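Local coordinates for protein gamma-glutamyl-gamma-aminobutyraldehyde dehydrogenase (Burkholderia cenocepacia, PDB 4LIH) that probably catalyses the NAD(P)+-dependent oxidation of aldehydes such as gamma-glutamyl-gamma-aminobutyraldehyde to the corresponding carboxylic acids, at residues A80-G85 / G219-V224; V173-P178 / K199-S204; N281-D286 / S313-H318. One frame throughout, in Å; residues are numbered along the deposited sequence.

Interaction 1. Residues A80-G85 / G219-V224; sequences AGVWAG and GIPAGV
Two loops that follow helices meet here: Val82 and Trp83, just past helix 64-80, lie against Ile220, Pro221 and Val224, in the loop between helix 206-218 and strand 225-227. Each helix ends in a Schellman motif, with Gly81 and Gly219 taking the positive phi that lets the chain leave the helix. No hydrogen bond crosses the contact; it is apolar. Trp83 carries most of it. Its CG is anti to the backbone N (chi1 179°), which sends the indole across the opposing loop. Val224 and Ile220 sit over the same face of the ring, at its two ends. Val224 CG1 makes a CH-pi contact, 3.7 Å from the centroid of the Trp83 five-membered ring and 20° off the normal, while Ile220 CD1 presses on the six-membered ring, 3.3 Å from Trp83 CH2. Pro221 comes in obliquely, its CD 3.6 Å from Trp83 CE3. The pyrrole nitrogen is used as well: Trp83 NE1 donates to Leu190 O, which helps to set the rotation of the ring. Beside the indole, Val82 CG2 reaches Pro221 CB at 3.5 Å and Val224 CG2 at 3.9 Å, on the more exposed side of the contact. Helix 88-104 adds Val94, which touches both Trp83 and Ile220. The 219-224 loop is the helix-to-strand loop of a beta-alpha-beta unit (strand 195-199, helix 206-218, strand 225-227) of the kind found in the coenzyme-binding domain of aldehyde dehydrogenases.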
ATOM      1  N   ALA A  80     -14.957  -9.879  25.894  1.00 16.39           N
ATOM      2  CA  ALA A  80     -14.373 -11.190  26.266  1.00 16.44           C
ATOM      3  C   ALA A  80     -13.405 -11.735  25.228  1.00 15.98           C
ATOM      4  O   ALA A  80     -12.657 -12.667  25.506  1.00 15.79           O
ATOM      5  CB  ALA A  80     -15.466 -12.234  26.514  1.00 16.65           C
ATOM      6  N   GLY A  81     -13.448 -11.200  24.012  1.00 15.38           N
ATOM      7  CA  GLY A  81     -12.484 -11.607  22.994  1.00 15.26           C
ATOM      8  C   GLY A  81     -12.698 -12.988  22.405  1.00 14.85           C
ATOM      9  O   GLY A  81     -11.784 -13.551  21.821  1.00 13.95           O
ATOM     10  N   VAL A  82     -13.928 -13.512  22.507  1.00 15.02           N
ATOM     11  CA  VAL A  82     -14.243 -14.853  21.986  1.00 14.98           C
ATOM     12  C   VAL A  82     -14.057 -14.923  20.466  1.00 14.80           C
ATOM     13  O   VAL A  82     -13.840 -15.991  19.890  1.00 15.37           O
ATOM     14  CB  VAL A  82     -15.664 -15.319  22.391  1.00 15.38           C
ATOM     15  CG1 VAL A  82     -15.830 -15.178  23.895  1.00 16.19           C
ATOM     16  CG2 VAL A  82     -16.770 -14.546  21.692  1.00 15.06           C
ATOM     17  N   TRP A  83     -14.143 -13.763  19.808  1.00 14.24           N
ATOM     18  CA  TRP A  83     -14.031 -13.666  18.356  1.00 13.64           C
ATOM     19  C   TRP A  83     -12.899 -12.703  17.926  1.00 13.20           C
ATOM     20  O   TRP A  83     -12.044 -13.069  17.118  1.00 13.18           O
ATOM     21  CB  TRP A  83     -15.392 -13.218  17.831  1.00 13.17           C
ATOM     22  CG  TRP A  83     -15.482 -13.035  16.381  1.00 13.04           C
ATOM     23  CD1 TRP A  83     -15.703 -11.869  15.706  1.00 12.72           C
ATOM     24  CD2 TRP A  83     -15.404 -14.059  15.402  1.00 12.77           C
ATOM     25  NE1 TRP A  83     -15.758 -12.117  14.352  1.00 12.76           N
ATOM     26  CE2 TRP A  83     -15.584 -13.460  14.153  1.00 12.47           C
ATOM     27  CE3 TRP A  83     -15.207 -15.434  15.467  1.00 12.72           C
ATOM     28  CZ2 TRP A  83     -15.548 -14.184  12.966  1.00 12.62           C
ATOM     29  CZ3 TRP A  83     -15.167 -16.153  14.279  1.00 12.65           C
ATOM     30  CH2 TRP A  83     -15.333 -15.520  13.048  1.00 12.82           C
ATOM     31  N   ALA A  84     -12.852 -11.503  18.504  1.00 13.17           N
ATOM     32  CA  ALA A  84     -11.746 -10.574  18.255  1.00 12.83           C
ATOM     33  C   ALA A  84     -10.384 -11.136  18.627  1.00 12.95           C
ATOM     34  O   ALA A  84      -9.407 -10.765  18.021  1.00 13.43           O
ATOM     35  CB  ALA A  84     -11.936  -9.310  19.045  1.00 12.99           C
ATOM     36  N   GLY A  85     -10.346 -11.995  19.639  1.00 13.39           N
ATOM     37  CA  GLY A  85      -9.112 -12.584  20.166  1.00 13.24           C
ATOM     38  C   GLY A  85      -8.631 -13.812  19.411  1.00 13.15           C
ATOM     39  O   GLY A  85      -7.557 -14.357  19.710  1.00 13.08           O
ATOM     40  N   GLY A 219     -19.685 -21.892  13.804  1.00 13.85           N
ATOM     41  CA  GLY A 219     -18.746 -21.543  14.863  1.00 13.46           C
ATOM     42  C   GLY A 219     -18.626 -20.066  15.231  1.00 13.14           C
ATOM     43  O   GLY A 219     -17.739 -19.683  15.975  1.00 13.00           O
ATOM     44  N   ILE A 220     -19.522 -19.222  14.756  1.00 12.76           N
ATOM     45  CA  ILE A 220     -19.483 -17.817  15.189  1.00 12.66           C
ATOM     46  C   ILE A 220     -20.010 -17.812  16.619  1.00 12.79           C
ATOM     47  O   ILE A 220     -21.133 -18.286  16.865  1.00 13.21           O
ATOM     48  CB  ILE A 220     -20.314 -16.908  14.266  1.00 12.52           C
ATOM     49  CG1 ILE A 220     -19.771 -16.936  12.838  1.00 12.50           C
ATOM     50  CG2 ILE A 220     -20.357 -15.486  14.823  1.00 12.36           C
ATOM     51  CD1 ILE A 220     -18.577 -16.021  12.664  1.00 12.64           C
ATOM     52  N   PRO A 221     -19.206 -17.316  17.575  1.00 12.74           N
ATOM     53  CA  PRO A 221     -19.637 -17.505  18.979  1.00 12.98           C
ATOM     54  C   PRO A 221     -20.953 -16.789  19.349  1.00 12.82           C
ATOM     55  O   PRO A 221     -21.375 -15.812  18.684  1.00 12.72           O
ATOM     56  CB  PRO A 221     -18.444 -16.979  19.793  1.00 13.03           C
ATOM     57  CG  PRO A 221     -17.280 -17.015  18.868  1.00 12.98           C
ATOM     58  CD  PRO A 221     -17.817 -16.797  17.473  1.00 12.91           C
ATOM     59  N   ALA A 222     -21.591 -17.288  20.397  1.00 12.74           N
ATOM     60  CA  ALA A 222     -22.813 -16.696  20.906  1.00 12.54           C
ATOM     61  C   ALA A 222     -22.582 -15.214  21.134  1.00 12.09           C
ATOM     62  O   ALA A 222     -21.567 -14.789  21.742  1.00 12.12           O
ATOM     63  CB  ALA A 222     -23.231 -17.345  22.202  1.00 12.65           C
ATOM     64  N   GLY A 223     -23.505 -14.427  20.612  1.00 11.74           N
ATOM     65  CA  GLY A 223     -23.461 -12.996  20.799  1.00 11.48           C
ATOM     66  C   GLY A 223     -22.709 -12.193  19.754  1.00 11.31           C
ATOM     67  O   GLY A 223     -22.865 -10.976  19.692  1.00 11.46           O
ATOM     68  N   VAL A 224     -21.915 -12.858  18.926  1.00 11.11           N
ATOM     69  CA  VAL A 224     -21.072 -12.176  17.931  1.00 10.77           C
ATOM     70  C   VAL A 224     -21.877 -11.769  16.679  1.00 10.50           C
ATOM     71  O   VAL A 224     -21.564 -10.732  16.016  1.00 10.08           O
ATOM     72  CB  VAL A 224     -19.856 -13.050  17.621  1.00 10.94           C
ATOM     73  CG1 VAL A 224     -19.115 -12.520  16.383  1.00 10.82           C
ATOM     74  CG2 VAL A 224     -18.939 -13.126  18.844  1.00 11.09           C
TER

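Interaction 2. Residues V173-P178 / K199-S204; sequences VPWNFP and KPSEKS
Ser204 and Pro178 form the tight end of this contact, where Ser204 CB lies only 3.4 Å from Pro178 CG, closer than usual for two carbons. Ser204 OG lies against the backbone of Trp175, 3.1 Å from its CA. Next to it the indole of Trp175, with CG in the position between backbone N and carbonyl carbon (chi1 49°), runs side by side with Lys203. Lys203 CD rests over one face, 3.8 Å from the centroid of the Trp175 five-membered ring, and Ser201 OG comes to the ring edge, 3.5 Å from Trp175 CD1. Trp175 and Lys203, both partly exposed, make the more open flank, finished by a salt bridge from Lys203 NZ to Asp353; Phe408 meets the indole at about a right angle. Toward buried Val173 and Pro200 one weak bond joins the backbones, from Val173 N to Lys199 O (3.3 Å). From there to Ser204 a water bridges the two segments: it donates to Pro174 O (2.8 Å), accepts from Ser201 N and hydrogen-bonds Ser204 OG. Ser201 OG in turn accepts from Lys203 N, making an ST turn within the type I turn from Ser201 to Ser204. Lys199 NZ bonds Pro200 O, Gly230 O and Ala231 O. Two adjacent loops at the carboxyl ends of parallel strands 157-172 and 195-199 are typical of a Rossmann-like domain; as in other aldehyde dehydrogenases, they probably border the coenzyme cleft.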
ATOM      1  N   VAL A 173     -30.510  -2.783   7.499  1.00 10.59           N
ATOM      2  CA  VAL A 173     -30.463  -2.973   6.063  1.00 10.88           C
ATOM      3  C   VAL A 173     -31.840  -3.031   5.428  1.00 10.69           C
ATOM      4  O   VAL A 173     -32.815  -3.266   6.123  1.00 10.52           O
ATOM      5  CB  VAL A 173     -29.632  -4.226   5.717  1.00 11.35           C
ATOM      6  CG1 VAL A 173     -28.208  -4.043   6.219  1.00 11.68           C
ATOM      7  CG2 VAL A 173     -30.257  -5.434   6.351  1.00 11.54           C
ATOM      8  N   PRO A 174     -31.918  -2.820   4.096  1.00 10.58           N
ATOM      9  CA  PRO A 174     -33.177  -2.637   3.467  1.00 10.55           C
ATOM     10  C   PRO A 174     -33.704  -3.950   2.905  1.00 10.35           C
ATOM     11  O   PRO A 174     -33.140  -5.005   3.121  1.00  9.91           O
ATOM     12  CB  PRO A 174     -32.844  -1.624   2.357  1.00 10.68           C
ATOM     13  CG  PRO A 174     -31.535  -2.032   1.918  1.00 10.67           C
ATOM     14  CD  PRO A 174     -30.843  -2.752   3.084  1.00 10.69           C
ATOM     15  N   TRP A 175     -34.834  -3.853   2.230  1.00 10.32           N
ATOM     16  CA  TRP A 175     -35.573  -5.012   1.721  1.00 10.22           C
ATOM     17  C   TRP A 175     -35.336  -5.300   0.263  1.00 10.10           C
ATOM     18  O   TRP A 175     -35.870  -6.291  -0.261  1.00 10.10           O
ATOM     19  CB  TRP A 175     -37.090  -4.791   1.943  1.00 10.39           C
ATOM     20  CG  TRP A 175     -37.593  -3.406   1.467  1.00 10.38           C
ATOM     21  CD1 TRP A 175     -37.826  -2.318   2.265  1.00 10.56           C
ATOM     22  CD2 TRP A 175     -37.911  -2.993   0.134  1.00 10.49           C
ATOM     23  NE1 TRP A 175     -38.236  -1.258   1.512  1.00 10.58           N
ATOM     24  CE2 TRP A 175     -38.312  -1.640   0.202  1.00 10.47           C
ATOM     25  CE3 TRP A 175     -37.879  -3.620  -1.113  1.00 10.41           C
ATOM     26  CZ2 TRP A 175     -38.722  -0.916  -0.928  1.00 10.56           C
ATOM     27  CZ3 TRP A 175     -38.300  -2.902  -2.248  1.00 10.63           C
ATOM     28  CH2 TRP A 175     -38.703  -1.558  -2.145  1.00 10.49           C
ATOM     29  N   ASN A 176     -34.615  -4.430  -0.443  1.00  9.93           N
ATOM     30  CA  ASN A 176     -34.490  -4.649  -1.899  1.00  9.93           C
ATOM     31  C   ASN A 176     -33.473  -5.742  -2.218  1.00  9.67           C
ATOM     32  O   ASN A 176     -33.652  -6.507  -3.202  1.00  9.71           O
ATOM     33  CB  ASN A 176     -34.220  -3.357  -2.671  1.00  9.95           C
ATOM     34  CG  ASN A 176     -32.930  -2.678  -2.256  1.00 10.16           C
ATOM     35  OD1 ASN A 176     -32.484  -2.788  -1.101  1.00 10.40           O
ATOM     36  ND2 ASN A 176     -32.272  -2.032  -3.217  1.00 10.10           N
ATOM     37  N   PHE A 177     -32.421  -5.819  -1.399  1.00  9.36           N
ATOM     38  CA  PHE A 177     -31.416  -6.882  -1.467  1.00  9.18           C
ATOM     39  C   PHE A 177     -31.138  -7.372  -0.051  1.00  9.02           C
ATOM     40  O   PHE A 177     -30.042  -7.093   0.479  1.00  8.90           O
ATOM     41  CB  PHE A 177     -30.083  -6.396  -2.102  1.00  9.05           C
ATOM     42  CG  PHE A 177     -30.201  -6.062  -3.547  1.00  9.12           C
ATOM     43  CD1 PHE A 177     -30.032  -7.033  -4.504  1.00  9.11           C
ATOM     44  CD2 PHE A 177     -30.572  -4.771  -3.940  1.00  9.05           C
ATOM     45  CE1 PHE A 177     -30.208  -6.738  -5.835  1.00  9.29           C
ATOM     46  CE2 PHE A 177     -30.744  -4.483  -5.292  1.00  9.15           C
ATOM     47  CZ  PHE A 177     -30.593  -5.466  -6.219  1.00  9.23           C
ATOM     48  N   PRO A 178     -32.106  -8.083   0.573  1.00  8.97           N
ATOM     49  CA  PRO A 178     -31.985  -8.374   1.999  1.00  9.09           C
ATOM     50  C   PRO A 178     -30.722  -9.129   2.367  1.00  9.04           C
ATOM     51  O   PRO A 178     -29.964  -8.642   3.183  1.00  8.86           O
ATOM     52  CB  PRO A 178     -33.252  -9.193   2.339  1.00  9.13           C
ATOM     53  CG  PRO A 178     -34.204  -8.859   1.223  1.00  9.21           C
ATOM     54  CD  PRO A 178     -33.392  -8.552   0.014  1.00  9.14           C
ATOM     55  N   LYS A 199     -30.383  -5.686  12.060  1.00  9.97           N
ATOM     56  CA  LYS A 199     -31.804  -5.384  12.082  1.00  9.95           C
ATOM     57  C   LYS A 199     -32.256  -5.382  10.629  1.00  9.88           C
ATOM     58  O   LYS A 199     -32.091  -4.382   9.918  1.00  9.54           O
ATOM     59  CB  LYS A 199     -32.070  -4.044  12.753  1.00 10.21           C
ATOM     60  CG  LYS A 199     -33.404  -3.965  13.512  1.00 10.62           C
ATOM     61  CD  LYS A 199     -34.627  -4.142  12.618  1.00 10.64           C
ATOM     62  CE  LYS A 199     -34.914  -2.897  11.814  1.00 10.76           C
ATOM     63  NZ  LYS A 199     -36.076  -2.995  10.893  1.00 10.71           N
ATOM     64  N   PRO A 200     -32.804  -6.506  10.163  1.00  9.92           N
ATOM     65  CA  PRO A 200     -33.332  -6.594   8.804  1.00 10.03           C
ATOM     66  C   PRO A 200     -34.646  -5.805   8.657  1.00 10.20           C
ATOM     67  O   PRO A 200     -35.260  -5.494   9.664  1.00 10.24           O
ATOM     68  CB  PRO A 200     -33.542  -8.099   8.635  1.00 10.07           C
ATOM     69  CG  PRO A 200     -33.869  -8.572  10.021  1.00 10.11           C
ATOM     70  CD  PRO A 200     -32.937  -7.790  10.880  1.00 10.11           C
ATOM     71  N   SER A 201     -35.016  -5.435   7.435  1.00 10.43           N
ATOM     72  CA  SER A 201     -36.276  -4.693   7.199  1.00 10.88           C
ATOM     73  C   SER A 201     -37.429  -5.559   7.643  1.00 11.27           C
ATOM     74  O   SER A 201     -37.372  -6.757   7.462  1.00 11.21           O
ATOM     75  CB  SER A 201     -36.403  -4.294   5.707  1.00 10.93           C
ATOM     76  OG  SER A 201     -37.698  -3.747   5.413  1.00 10.94           O
ATOM     77  N   GLU A 202     -38.445  -4.965   8.278  1.00 11.87           N
ATOM     78  CA  GLU A 202     -39.700  -5.646   8.509  1.00 12.61           C
ATOM     79  C   GLU A 202     -40.304  -6.244   7.227  1.00 12.14           C
ATOM     80  O   GLU A 202     -41.072  -7.209   7.323  1.00 11.93           O
ATOM     81  CB  GLU A 202     -40.713  -4.717   9.199  1.00 13.82           C
ATOM     82  CG  GLU A 202     -41.186  -3.564   8.345  1.00 15.28           C
ATOM     83  CD  GLU A 202     -40.296  -2.310   8.349  1.00 17.19           C
ATOM     84  OE1 GLU A 202     -39.038  -2.290   8.722  1.00 18.68           O
ATOM     85  OE2 GLU A 202     -40.890  -1.295   7.903  1.00 19.16           O
ATOM     86  N   LYS A 203     -39.956  -5.660   6.057  1.00 11.54           N
ATOM     87  CA  LYS A 203     -40.386  -6.171   4.778  1.00 11.34           C
ATOM     88  C   LYS A 203     -39.577  -7.390   4.281  1.00 11.20           C
ATOM     89  O   LYS A 203     -39.954  -7.993   3.274  1.00 11.06           O
ATOM     90  CB  LYS A 203     -40.348  -5.084   3.716  1.00 11.41           C
ATOM     91  CG  LYS A 203     -41.252  -3.897   3.972  1.00 11.55           C
ATOM     92  CD  LYS A 203     -41.381  -2.984   2.758  1.00 11.96           C
ATOM     93  CE  LYS A 203     -41.481  -1.486   3.122  1.00 12.18           C
ATOM     94  NZ  LYS A 203     -42.806  -1.116   3.661  1.00 12.50           N
ATOM     95  N   SER A 204     -38.478  -7.739   4.959  1.00 10.85           N
ATOM     96  CA  SER A 204     -37.667  -8.879   4.510  1.00 10.61           C
ATOM     97  C   SER A 204     -36.769  -9.456   5.605  1.00 10.26           C
ATOM     98  O   SER A 204     -35.557  -9.349   5.531  1.00 10.01           O
ATOM     99  CB  SER A 204     -36.773  -8.408   3.362  1.00 10.56           C
ATOM    100  OG  SER A 204     -35.993  -7.295   3.761  1.00 10.53           O
TER
HETATM  101  O   HOH W   1     -33.601  -6.646   5.333  1.00  8.93           O

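Interaction 3. Residues N281-D286 / S313-H318; sequences NIVLPD and SRLLVH
Asn281, Ile282 and Val283 run parallel to Leu315, Leu316 and Val317 as neighbouring strands, their axes 4.7 Å apart and 15° from parallel. Four backbone bonds zip them together: Asn281 N to Arg314 O, Leu316 N to Asn281 O, Val283 N to Leu316 O and, longest of the four, His318 N to Val283 O (3.2 Å). Asn281, Val283, Leu315 and Val317 turn to one face of the sheet, Ile282 and Leu316 to the other. On the first, Leu315 CD1 comes alongside the Asn281 amide, 3.6 Å from Asn281 ND2, and also touches Val283 CG2; the other branch of that amide, Asn281 OD1, accepts from Trp439 NE1. On the second, Ile282 CG1 meets Leu316 CD2.

Past the last strand pair, His318 can be followed outward from its backbone. Its CB lies 3.6 Å from Pro285 CD. His318 CG, anti to the backbone N (chi1 -168°), lies 3.5 Å from Pro285 CG, which sits over the ring face. That proline carbon makes a CH-pi contact with the imidazole, 20° off the normal and shifted toward the CG side, so CD2 and ND1 are nearer to it than CE1 and NE2 at the far tip. ND1 is the capping atom: it accepts from Asp320 N at the start of helix 319-333, which holds the ring in place, and Phe417 meets the imidazole nearly at right angles.

Helix 290-302 connects the two strands as a beta-alpha-beta crossover. Helix 319-333 covers the Val283 and Leu315 face through Phe325, while strands 435-439 and 411-417 continue the sheet beyond 280-283 and 314-318 respectively.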
ATOM      1  N   ASN A 281     -27.054   7.506 -16.967  1.00  8.80           N
ATOM      2  CA  ASN A 281     -26.476   6.543 -17.894  1.00  9.00           C
ATOM      3  C   ASN A 281     -26.400   7.229 -19.255  1.00  9.32           C
ATOM      4  O   ASN A 281     -27.417   7.402 -19.905  1.00  9.22           O
ATOM      5  CB  ASN A 281     -27.384   5.320 -17.931  1.00  8.93           C
ATOM      6  CG  ASN A 281     -26.833   4.156 -18.749  1.00  9.02           C
ATOM      7  OD1 ASN A 281     -25.648   4.074 -19.153  1.00  8.99           O
ATOM      8  ND2 ASN A 281     -27.735   3.249 -19.034  1.00  9.04           N
ATOM      9  N   ILE A 282     -25.180   7.644 -19.644  1.00  9.62           N
ATOM     10  CA  ILE A 282     -24.956   8.521 -20.801  1.00 10.01           C
ATOM     11  C   ILE A 282     -24.535   7.761 -22.059  1.00 10.38           C
ATOM     12  O   ILE A 282     -23.512   7.106 -22.058  1.00 10.65           O
ATOM     13  CB  ILE A 282     -23.862   9.539 -20.502  1.00 10.03           C
ATOM     14  CG1 ILE A 282     -24.209  10.281 -19.194  1.00 10.01           C
ATOM     15  CG2 ILE A 282     -23.711  10.442 -21.737  1.00 10.21           C
ATOM     16  CD1 ILE A 282     -23.177  11.283 -18.720  1.00  9.98           C
ATOM     17  N   VAL A 283     -25.323   7.840 -23.122  1.00 10.85           N
ATOM     18  CA  VAL A 283     -25.023   7.083 -24.348  1.00 11.36           C
ATOM     19  C   VAL A 283     -24.718   8.051 -25.452  1.00 11.83           C
ATOM     20  O   VAL A 283     -25.579   8.804 -25.860  1.00 11.90           O
ATOM     21  CB  VAL A 283     -26.156   6.168 -24.765  1.00 11.37           C
ATOM     22  CG1 VAL A 283     -25.741   5.292 -25.922  1.00 11.52           C
ATOM     23  CG2 VAL A 283     -26.589   5.305 -23.629  1.00 11.26           C
ATOM     24  N   LEU A 284     -23.465   7.993 -25.916  1.00 12.49           N
ATOM     25  CA  LEU A 284     -22.951   8.833 -26.957  1.00 12.88           C
ATOM     26  C   LEU A 284     -23.000   8.167 -28.345  1.00 13.57           C
ATOM     27  O   LEU A 284     -23.031   6.954 -28.458  1.00 13.69           O
ATOM     28  CB  LEU A 284     -21.529   9.245 -26.634  1.00 13.00           C
ATOM     29  CG  LEU A 284     -21.402  10.113 -25.382  1.00 13.01           C
ATOM     30  CD1 LEU A 284     -19.985  10.141 -24.871  1.00 13.10           C
ATOM     31  CD2 LEU A 284     -21.871  11.504 -25.724  1.00 13.35           C
ATOM     32  N   PRO A 285     -22.965   8.983 -29.413  1.00 14.30           N
ATOM     33  CA  PRO A 285     -23.061   8.463 -30.806  1.00 14.71           C
ATOM     34  C   PRO A 285     -22.011   7.392 -31.177  1.00 15.28           C
ATOM     35  O   PRO A 285     -22.311   6.450 -31.938  1.00 15.30           O
ATOM     36  CB  PRO A 285     -22.851   9.715 -31.641  1.00 14.85           C
ATOM     37  CG  PRO A 285     -23.334  10.833 -30.772  1.00 14.72           C
ATOM     38  CD  PRO A 285     -22.871  10.450 -29.389  1.00 14.52           C
ATOM     39  N   ASP A 286     -20.801   7.507 -30.616  1.00 15.27           N
ATOM     40  CA  ASP A 286     -19.765   6.524 -30.893  1.00 15.39           C
ATOM     41  C   ASP A 286     -19.745   5.339 -29.909  1.00 15.75           C
ATOM     42  O   ASP A 286     -18.746   4.630 -29.811  1.00 15.88           O
ATOM     43  CB  ASP A 286     -18.402   7.196 -31.011  1.00 15.12           C
ATOM     44  CG  ASP A 286     -17.923   7.817 -29.706  1.00 14.81           C
ATOM     45  OD1 ASP A 286     -18.514   7.608 -28.631  1.00 13.86           O
ATOM     46  OD2 ASP A 286     -16.952   8.553 -29.777  1.00 14.73           O
ATOM     47  N   SER A 313     -31.612   5.413 -13.726  1.00  9.27           N
ATOM     48  CA  SER A 313     -32.992   5.913 -13.844  1.00  9.24           C
ATOM     49  C   SER A 313     -33.087   7.139 -14.722  1.00  9.36           C
ATOM     50  O   SER A 313     -34.193   7.587 -15.046  1.00  9.17           O
ATOM     51  CB  SER A 313     -33.549   6.231 -12.464  1.00  9.27           C
ATOM     52  OG  SER A 313     -32.643   7.042 -11.753  1.00  9.10           O
ATOM     53  N   ARG A 314     -31.932   7.710 -15.096  1.00  9.49           N
ATOM     54  CA  ARG A 314     -31.913   8.782 -16.088  1.00  9.72           C
ATOM     55  C   ARG A 314     -31.021   8.257 -17.205  1.00 10.03           C
ATOM     56  O   ARG A 314     -29.818   8.038 -16.977  1.00 10.11           O
ATOM     57  CB  ARG A 314     -31.353  10.120 -15.546  1.00  9.55           C
ATOM     58  CG  ARG A 314     -32.146  10.698 -14.437  1.00  9.52           C
ATOM     59  CD  ARG A 314     -31.648  12.036 -13.926  1.00  9.47           C
ATOM     60  NE  ARG A 314     -30.384  11.954 -13.250  1.00  9.38           N
ATOM     61  CZ  ARG A 314     -29.395  12.868 -13.290  1.00  9.35           C
ATOM     62  NH1 ARG A 314     -29.476  13.976 -14.002  1.00  9.46           N
ATOM     63  NH2 ARG A 314     -28.292  12.657 -12.592  1.00  9.43           N
ATOM     64  N   LEU A 315     -31.632   7.962 -18.355  1.00 10.48           N
ATOM     65  CA  LEU A 315     -30.896   7.625 -19.578  1.00 10.99           C
ATOM     66  C   LEU A 315     -30.753   8.869 -20.422  1.00 11.06           C
ATOM     67  O   LEU A 315     -31.725   9.396 -20.960  1.00 10.88           O
ATOM     68  CB  LEU A 315     -31.613   6.541 -20.373  1.00 11.77           C
ATOM     69  CG  LEU A 315     -30.842   6.157 -21.635  1.00 12.38           C
ATOM     70  CD1 LEU A 315     -29.786   5.130 -21.297  1.00 12.47           C
ATOM     71  CD2 LEU A 315     -31.756   5.686 -22.756  1.00 13.10           C
ATOM     72  N   LEU A 316     -29.521   9.349 -20.503  1.00 11.18           N
ATOM     73  CA  LEU A 316     -29.176  10.515 -21.270  1.00 11.43           C
ATOM     74  C   LEU A 316     -28.644  10.007 -22.607  1.00 11.81           C
ATOM     75  O   LEU A 316     -27.633   9.282 -22.641  1.00 11.73           O
ATOM     76  CB  LEU A 316     -28.084  11.299 -20.571  1.00 11.56           C
ATOM     77  CG  LEU A 316     -28.464  12.288 -19.479  1.00 11.46           C
ATOM     78  CD1 LEU A 316     -29.341  11.684 -18.418  1.00 11.59           C
ATOM     79  CD2 LEU A 316     -27.236  12.923 -18.817  1.00 11.51           C
ATOM     80  N   VAL A 317     -29.299  10.395 -23.691  1.00 12.15           N
ATOM     81  CA  VAL A 317     -28.965   9.884 -25.017  1.00 12.37           C
ATOM     82  C   VAL A 317     -28.791  11.018 -26.017  1.00 12.68           C
ATOM     83  O   VAL A 317     -29.570  11.946 -26.051  1.00 12.52           O
ATOM     84  CB  VAL A 317     -30.041   8.900 -25.506  1.00 12.51           C
ATOM     85  CG1 VAL A 317     -31.401   9.549 -25.570  1.00 12.68           C
ATOM     86  CG2 VAL A 317     -29.657   8.294 -26.843  1.00 12.62           C
ATOM     87  N   HIS A 318     -27.765  10.936 -26.838  1.00 13.00           N
ATOM     88  CA  HIS A 318     -27.482  11.996 -27.789  1.00 13.69           C
ATOM     89  C   HIS A 318     -28.558  12.022 -28.879  1.00 14.29           C
ATOM     90  O   HIS A 318     -28.980  10.993 -29.369  1.00 13.75           O
ATOM     91  CB  HIS A 318     -26.094  11.792 -28.412  1.00 13.83           C
ATOM     92  CG  HIS A 318     -25.598  12.969 -29.182  1.00 14.10           C
ATOM     93  ND1 HIS A 318     -26.053  13.281 -30.450  1.00 14.64           N
ATOM     94  CD2 HIS A 318     -24.634  13.874 -28.899  1.00 14.23           C
ATOM     95  CE1 HIS A 318     -25.430  14.362 -30.885  1.00 14.59           C
ATOM     96  NE2 HIS A 318     -24.563  14.743 -29.963  1.00 14.43           N
TER

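In the fold
Along the chain, interaction 2 is nested inside the stretch closed by interaction 1, and interaction 3 follows both. The first two share the sheet that includes strands 157-172, 195-199 and 225-227, and helix 206-218 runs between them: its leading loop belongs to interaction 2, its trailing loop to interaction 1, with centres about 25 Å apart. Interaction 3 lies in a second sheet, centre to centre about 32 Å from interaction 2 and about 49 Å from interaction 1. Interaction 2 is the most central, with Pro174 about 8 Å from the predicted active-site residue Glu274, side chain to side chain. Interactions 1 and 2 thus probably belong to the coenzyme-binding domain, interaction 3 to the catalytic domain.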